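Bumblebee peptidoglycan recognition protein SA (Bombus, PDB 5XZ4) probably recognises bacterial peptidoglycan as an innate immune receptor, with a preference for the Dap-type over the Lys-type polymer. Local coordinates at residues I35-V40 against A93-Y98. Sequence-based numbering, arbitrary orientation.
Sequences IIHHTV and AHTIGY. With SO4 (sulfate ion), chain C.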
ATOM      1  N   ILE A  35       6.468   2.034   2.246  1.00  8.60           N
ATOM      2  CA  ILE A  35       5.783   3.116   2.956  1.00  8.11           C
ATOM      3  C   ILE A  35       4.376   2.630   3.304  1.00  6.84           C
ATOM      4  O   ILE A  35       3.619   2.173   2.420  1.00  8.01           O
ATOM      5  CB  ILE A  35       5.643   4.414   2.127  1.00  8.49           C
ATOM      6  CG1 ILE A  35       6.896   4.779   1.350  1.00  9.67           C
ATOM      7  CG2 ILE A  35       5.162   5.552   3.012  1.00  8.84           C
ATOM      8  CD1 ILE A  35       8.112   5.102   2.183  1.00 11.64           C
ATOM      9  N   ILE A  36       4.010   2.721   4.573  1.00  7.38           N
ATOM     10  CA  ILE A  36       2.676   2.348   5.052  1.00  7.12           C
ATOM     11  C   ILE A  36       1.746   3.564   5.101  1.00  7.54           C
ATOM     12  O   ILE A  36       2.107   4.628   5.662  1.00  8.25           O
ATOM     13  CB  ILE A  36       2.730   1.646   6.437  1.00  7.34           C
ATOM     14  CG1 ILE A  36       3.700   0.437   6.419  1.00  8.12           C
ATOM     15  CG2 ILE A  36       1.326   1.247   6.910  1.00  8.78           C
ATOM     16  CD1 ILE A  36       3.327  -0.682   5.447  1.00  8.67           C
ATOM     17  N   HIS A  37       0.593   3.410   4.448  1.00  7.77           N
ATOM     18  CA  HIS A  37      -0.431   4.469   4.370  1.00  7.67           C
ATOM     19  C   HIS A  37      -1.769   3.954   4.870  1.00  7.49           C
ATOM     20  O   HIS A  37      -1.982   2.736   4.901  1.00  7.82           O
ATOM     21  CB  HIS A  37      -0.649   4.897   2.907  1.00  8.19           C
ATOM     22  CG  HIS A  37       0.373   5.853   2.380  1.00  8.41           C
ATOM     23  ND1 HIS A  37       0.227   7.219   2.498  1.00  8.76           N
ATOM     24  CD2 HIS A  37       1.534   5.658   1.709  1.00  8.80           C
ATOM     25  CE1 HIS A  37       1.257   7.820   1.925  1.00  9.71           C
ATOM     26  NE2 HIS A  37       2.072   6.897   1.451  1.00  9.20           N
ATOM     27  N   HIS A  38      -2.684   4.869   5.202  1.00  8.65           N
ATOM     28  CA  HIS A  38      -4.113   4.537   5.211  1.00  8.40           C
ATOM     29  C   HIS A  38      -4.815   5.292   4.107  1.00  8.42           C
ATOM     30  O   HIS A  38      -4.334   6.340   3.677  1.00  9.71           O
ATOM     31  CB  HIS A  38      -4.757   4.722   6.597  1.00  9.61           C
ATOM     32  CG  HIS A  38      -4.895   6.152   7.076  1.00  9.90           C
ATOM     33  ND1 HIS A  38      -5.597   6.463   8.222  1.00 10.98           N
ATOM     34  CD2 HIS A  38      -4.438   7.334   6.587  1.00 10.74           C
ATOM     35  CE1 HIS A  38      -5.562   7.775   8.422  1.00 10.27           C
ATOM     36  NE2 HIS A  38      -4.848   8.323   7.452  1.00 12.15           N
ATOM     37  N   THR A  39      -5.946   4.769   3.626  1.00  8.42           N
ATOM     38  CA  THR A  39      -6.656   5.437   2.511  1.00  8.04           C
ATOM     39  C   THR A  39      -7.568   6.573   2.933  1.00  8.65           C
ATOM     40  O   THR A  39      -7.937   7.394   2.068  1.00 10.34           O
ATOM     41  CB  THR A  39      -7.486   4.439   1.705  1.00  8.04           C
ATOM     42  OG1 THR A  39      -8.478   3.882   2.575  1.00  8.49           O
ATOM     43  CG2 THR A  39      -6.583   3.318   1.088  1.00  8.24           C
ATOM     44  N   VAL A  40      -7.954   6.573   4.218  1.00  9.45           N
ATOM     45  CA  VAL A  40      -8.963   7.494   4.811  1.00 10.72           C
ATOM     46  C   VAL A  40     -10.381   7.169   4.326  1.00 10.63           C
ATOM     47  O   VAL A  40     -11.342   7.847   4.705  1.00 12.96           O
ATOM     48  CB  VAL A  40      -8.627   9.008   4.610  1.00 11.43           C
ATOM     49  CG1 VAL A  40      -9.489   9.939   5.460  1.00 14.47           C
ATOM     50  CG2 VAL A  40      -7.187   9.277   4.977  1.00 13.74           C
ATOM     51  N   ALA A  93       2.448   7.019  -6.878  1.00  7.70           N
ATOM     52  CA  ALA A  93       1.925   8.378  -6.620  1.00  8.42           C
ATOM     53  C   ALA A  93       1.288   8.341  -5.244  1.00  8.93           C
ATOM     54  O   ALA A  93       0.085   8.596  -5.053  1.00 10.69           O
ATOM     55  CB  ALA A  93       0.930   8.834  -7.697  1.00  9.51           C
ATOM     56  N   HIS A  94       2.101   7.961  -4.259  1.00  8.64           N
ATOM     57  CA  HIS A  94       1.656   7.816  -2.883  1.00  8.01           C
ATOM     58  C   HIS A  94       2.496   8.619  -1.857  1.00  8.03           C
ATOM     59  O   HIS A  94       1.951   9.005  -0.819  1.00  9.35           O
ATOM     60  CB  HIS A  94       1.596   6.326  -2.468  1.00  8.24           C
ATOM     61  CG  HIS A  94       2.825   5.533  -2.804  1.00  7.85           C
ATOM     62  ND1 HIS A  94       3.974   5.565  -2.031  1.00  8.25           N
ATOM     63  CD2 HIS A  94       3.076   4.680  -3.832  1.00  7.73           C
ATOM     64  CE1 HIS A  94       4.878   4.778  -2.590  1.00  8.38           C
ATOM     65  NE2 HIS A  94       4.373   4.227  -3.682  1.00  7.90           N
ATOM     66  N   THR A  95       3.803   8.803  -2.108  1.00  8.58           N
ATOM     67  CA  THR A  95       4.710   9.366  -1.092  1.00  9.05           C
ATOM     68  C   THR A  95       5.731  10.265  -1.794  1.00  9.80           C
ATOM     69  O   THR A  95       6.749   9.773  -2.330  1.00 11.08           O
ATOM     70  CB  THR A  95       5.439   8.248  -0.325  1.00  9.31           C
ATOM     71  OG1 THR A  95       4.521   7.230   0.065  1.00  8.53           O
ATOM     72  CG2 THR A  95       6.140   8.816   0.920  1.00 10.85           C
ATOM     73  N   ILE A  96       5.465  11.574  -1.788  1.00 11.44           N
ATOM     74  CA  ILE A  96       6.360  12.542  -2.443  1.00 13.14           C
ATOM     75  C   ILE A  96       7.774  12.392  -1.852  1.00 13.21           C
ATOM     76  O   ILE A  96       7.937  12.264  -0.635  1.00 16.27           O
ATOM     77  CB  ILE A  96       5.828  14.009  -2.361  1.00 16.35           C
ATOM     78  CG1 ILE A  96       4.550  14.132  -3.216  1.00 18.13           C
ATOM     79  CG2 ILE A  96       6.892  15.026  -2.803  1.00 19.88           C
ATOM     80  CD1 ILE A  96       3.822  15.473  -3.160  1.00 22.53           C
ATOM     81  N   GLY A  97       8.762  12.312  -2.739  1.00 13.30           N
ATOM     82  CA  GLY A  97      10.150  12.101  -2.338  1.00 14.25           C
ATOM     83  C   GLY A  97      10.591  10.649  -2.282  1.00 14.19           C
ATOM     84  O   GLY A  97      11.784  10.386  -2.206  1.00 15.33           O
ATOM     85  N   TYR A  98       9.632   9.713  -2.299  1.00 12.85           N
ATOM     86  CA  TYR A  98       9.892   8.270  -2.167  1.00 12.44           C
ATOM     87  C   TYR A  98       9.240   7.435  -3.258  1.00 11.22           C
ATOM     88  O   TYR A  98       9.397   6.207  -3.253  1.00 11.35           O
ATOM     89  CB  TYR A  98       9.442   7.748  -0.794  1.00 12.53           C
ATOM     90  CG  TYR A  98      10.390   8.211   0.293  1.00 12.86           C
ATOM     91  CD1 TYR A  98      10.351   9.540   0.771  1.00 13.98           C
ATOM     92  CD2 TYR A  98      11.366   7.340   0.812  1.00 13.11           C
ATOM     93  CE1 TYR A  98      11.265   9.989   1.736  1.00 15.42           C
ATOM     94  CE2 TYR A  98      12.284   7.785   1.785  1.00 14.84           C
ATOM     95  CZ  TYR A  98      12.216   9.098   2.243  1.00 16.12           C
ATOM     96  OH  TYR A  98      13.115   9.555   3.209  1.00 18.28           O
TER
HETATM   97  S   SO4 C 201       8.730  11.781  -6.280  1.00 23.97           S
HETATM   98  O1  SO4 C 201       7.508  11.416  -7.040  1.00 25.65           O
HETATM   99  O2  SO4 C 201       9.109  10.751  -5.295  1.00 22.77           O
HETATM  100  O3  SO4 C 201       9.874  12.014  -7.196  1.00 27.25           O
HETATM  101  O4  SO4 C 201       8.450  13.053  -5.562  1.00 26.39           O
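His37 and Thr95 are joined by the one hydrogen bond of this contact: NE2 of His37 lies 2.8 Å from OG1 of Thr95, the angle of 175° is nearly straight, and the hydroxyl sits in the plane of the imidazole at its edge. The same OG1 meets His94 ND1 at 2.7 Å, again in the ring plane, so two imidazoles grip one hydroxyl and limit its rotation. OG1 stands anti to its own carbonyl carbon (chi1 -46°), which turns it toward His37. The two rings are inclined at 71°, without stacking. Ile35 meets Thr95 tip to tip, its CG2 3.5 Å from Thr95 OG1, while its CD1 reaches CD2 of Tyr98 at 4.2 Å. An alanine at Ile35 would probably open a gap beside the Thr95 hydroxyl and leave Tyr98 without this apolar neighbour. In the second shell, Ser154 OG bonds His37 ND1, fixing the ring from its other nitrogen, and Asn99 OD1 accepts from the backbone N of both His94 and Thr95. The contact thus ties strand 31-38, which lies between strands 102-107 and 141-145 in the mixed sheet of this amidase-like fold, to the loop that leads from strand 82-84 into strand 102-107.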